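PDB 4ON1: putative metalloprotease II from Bacteroides fragilis, which binds a zinc ion and probably acts as a metalloendopeptidase, an extracellular enzyme related to fragilysin. Local coordinates for residues L203-I208 / I240-T245. Sequence-based numbering, arbitrary orientation.
Sequences LEFMLI and ITVKYT
Leu203 to Leu207 pair with Thr241 to Thr245 as neighbouring parallel strands, their axes 4.6 Å apart and twisted by 18°. Five backbone hydrogen bonds zip them: Leu203 and Phe205 donate N-H to the carbonyls of Thr241 and Lys243, Lys243 and Thr245 return theirs to Leu203 and Phe205, and Leu207 closes the ladder on Thr245 O. Strand 201-209 lies between strands 240-248 and 284-288, parallel to both, with the Phe205 side chain about 10 Å from that of the zinc ligand His338. On one face Glu204 and Lys243 run side by side, both carbon chains extended, CG anti to the backbone N (chi1 near 180°). Glu204 OE2 uses its anti lone pair to accept the hydroxyl proton of Thr245 OG1, 2.6 Å away. Lys243 NZ stays 4.1 Å from Glu204 OE2; a water links NZ to Glu204 OE1, which also forms a salt bridge with Lys282. Met206 lays SD against Thr245 CB at 3.8 Å. The opposite face, with Leu203, Phe205, Val242 and Tyr244, is mostly apolar. The Phe205 and Tyr244 rings are nearly parallel (18°) but slid apart, centroids 5.7 Å from each other, and Val242 CG1 sits at the Phe205 edge, 3.7 Å from CE2. Tyr244 packs against helix 217-230, its OH hydrogen-bonded to Thr228 OG1. Around Glu204, the Lys282 salt bridge, nearby Lys243 ammonium and Thr245 hydroxyl would probably favour the ionised carboxylate.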
loop_
_atom_site.group_PDB
_atom_site.type_symbol
_atom_site.label_atom_id
_atom_site.label_comp_id
_atom_site.label_asym_id
_atom_site.label_seq_id
_atom_site.Cartn_x
_atom_site.Cartn_y
_atom_site.Cartn_z
ATOM N N LEU A 203 11.530 -2.555 11.909
ATOM C CA LEU A 203 10.137 -2.249 12.194
ATOM C C LEU A 203 9.248 -3.230 11.438
ATOM O O LEU A 203 9.250 -3.247 10.206
ATOM C CB LEU A 203 9.811 -0.805 11.804
ATOM C CG LEU A 203 8.399 -0.296 12.095
ATOM C CD1 LEU A 203 8.012 -0.549 13.549
ATOM C CD2 LEU A 203 8.302 1.177 11.762
ATOM N N GLU A 204 8.519 -4.073 12.166
ATOM C CA GLU A 204 7.640 -5.053 11.519
ATOM C C GLU A 204 6.171 -4.692 11.661
ATOM O O GLU A 204 5.661 -4.587 12.777
ATOM C CB GLU A 204 7.866 -6.465 12.078
ATOM C CG GLU A 204 6.957 -7.528 11.432
ATOM C CD GLU A 204 7.194 -8.938 11.969
ATOM O OE1 GLU A 204 7.856 -9.088 13.018
ATOM O OE2 GLU A 204 6.715 -9.906 11.340
ATOM N N PHE A 205 5.499 -4.483 10.531
ATOM C CA PHE A 205 4.058 -4.248 10.535
ATOM C C PHE A 205 3.299 -5.549 10.344
ATOM O O PHE A 205 3.569 -6.296 9.396
ATOM C CB PHE A 205 3.659 -3.257 9.439
ATOM C CG PHE A 205 4.219 -1.893 9.641
ATOM C CD1 PHE A 205 3.624 -1.012 10.534
ATOM C CD2 PHE A 205 5.364 -1.495 8.964
ATOM C CE1 PHE A 205 4.153 0.249 10.732
ATOM C CE2 PHE A 205 5.903 -0.234 9.159
ATOM C CZ PHE A 205 5.293 0.641 10.041
ATOM N N MET A 206 2.358 -5.818 11.247
ATOM C CA MET A 206 1.495 -6.982 11.117
ATOM C C MET A 206 0.201 -6.558 10.443
ATOM O O MET A 206 -0.622 -5.851 11.026
ATOM C CB MET A 206 1.214 -7.614 12.482
ATOM C CG MET A 206 2.461 -7.983 13.282
ATOM S SD MET A 206 3.348 -9.372 12.538
ATOM C CE MET A 206 2.255 -10.723 13.007
ATOM N N LEU A 207 0.037 -6.978 9.195
ATOM C CA LEU A 207 -1.110 -6.560 8.407
ATOM C C LEU A 207 -2.145 -7.674 8.412
ATOM O O LEU A 207 -1.938 -8.742 7.835
ATOM C CB LEU A 207 -0.679 -6.201 6.986
ATOM C CG LEU A 207 0.464 -5.178 6.920
ATOM C CD1 LEU A 207 0.841 -4.886 5.491
ATOM C CD2 LEU A 207 0.071 -3.893 7.606
ATOM N N ILE A 208 -3.256 -7.425 9.088
ATOM C CA ILE A 208 -4.220 -8.480 9.349
ATOM C C ILE A 208 -5.435 -8.320 8.449
ATOM O O ILE A 208 -6.140 -7.317 8.529
ATOM C CB ILE A 208 -4.671 -8.474 10.823
ATOM C CG1 ILE A 208 -3.456 -8.474 11.765
ATOM C CG2 ILE A 208 -5.570 -9.674 11.104
ATOM C CD1 ILE A 208 -2.498 -9.668 11.557
ATOM N N ILE A 240 16.017 2.537 9.909
ATOM C CA ILE A 240 15.184 1.353 10.068
ATOM C C ILE A 240 15.248 0.450 8.845
ATOM O O ILE A 240 15.658 0.878 7.768
ATOM C CB ILE A 240 13.694 1.710 10.307
ATOM C CG1 ILE A 240 13.064 2.235 9.014
ATOM C CG2 ILE A 240 13.536 2.699 11.463
ATOM C CD1 ILE A 240 11.632 2.755 9.181
ATOM N N THR A 241 14.869 -0.808 9.037
ATOM C CA THR A 241 14.456 -1.672 7.945
ATOM C C THR A 241 13.008 -2.005 8.248
ATOM O O THR A 241 12.599 -2.000 9.410
ATOM C CB THR A 241 15.294 -2.963 7.835
ATOM O OG1 THR A 241 15.195 -3.695 9.064
ATOM C CG2 THR A 241 16.754 -2.635 7.543
ATOM N N VAL A 242 12.225 -2.289 7.216
ATOM C CA VAL A 242 10.806 -2.496 7.424
ATOM C C VAL A 242 10.406 -3.883 6.955
ATOM O O VAL A 242 10.857 -4.364 5.917
ATOM C CB VAL A 242 9.962 -1.436 6.698
ATOM C CG1 VAL A 242 8.502 -1.654 6.995
ATOM C CG2 VAL A 242 10.364 -0.040 7.160
ATOM N N LYS A 243 9.595 -4.544 7.767
ATOM C CA LYS A 243 9.059 -5.845 7.422
ATOM C C LYS A 243 7.542 -5.750 7.458
ATOM O O LYS A 243 6.974 -5.197 8.399
ATOM C CB LYS A 243 9.588 -6.914 8.383
ATOM C CG LYS A 243 9.110 -8.328 8.092
ATOM C CD LYS A 243 9.678 -9.300 9.124
ATOM C CE LYS A 243 9.258 -10.735 8.832
ATOM N NZ LYS A 243 9.988 -11.724 9.684
ATOM N N TYR A 244 6.892 -6.262 6.419
ATOM C CA TYR A 244 5.432 -6.307 6.381
ATOM C C TYR A 244 4.964 -7.753 6.394
ATOM O O TYR A 244 5.261 -8.511 5.476
ATOM C CB TYR A 244 4.885 -5.604 5.138
ATOM C CG TYR A 244 5.373 -4.186 4.936
ATOM C CD1 TYR A 244 4.669 -3.111 5.454
ATOM C CD2 TYR A 244 6.532 -3.925 4.214
ATOM C CE1 TYR A 244 5.110 -1.801 5.265
ATOM C CE2 TYR A 244 6.976 -2.625 4.015
ATOM C CZ TYR A 244 6.257 -1.569 4.542
ATOM O OH TYR A 244 6.696 -0.274 4.344
ATOM N N THR A 245 4.248 -8.141 7.442
ATOM C CA THR A 245 3.767 -9.512 7.562
ATOM C C THR A 245 2.262 -9.545 7.364
ATOM O O THR A 245 1.507 -8.986 8.154
ATOM C CB THR A 245 4.148 -10.120 8.922
ATOM O OG1 THR A 245 5.575 -10.184 9.003
ATOM C CG2 THR A 245 3.574 -11.529 9.070
HETATM O O HOH W 1 9.428 -11.564 12.162
#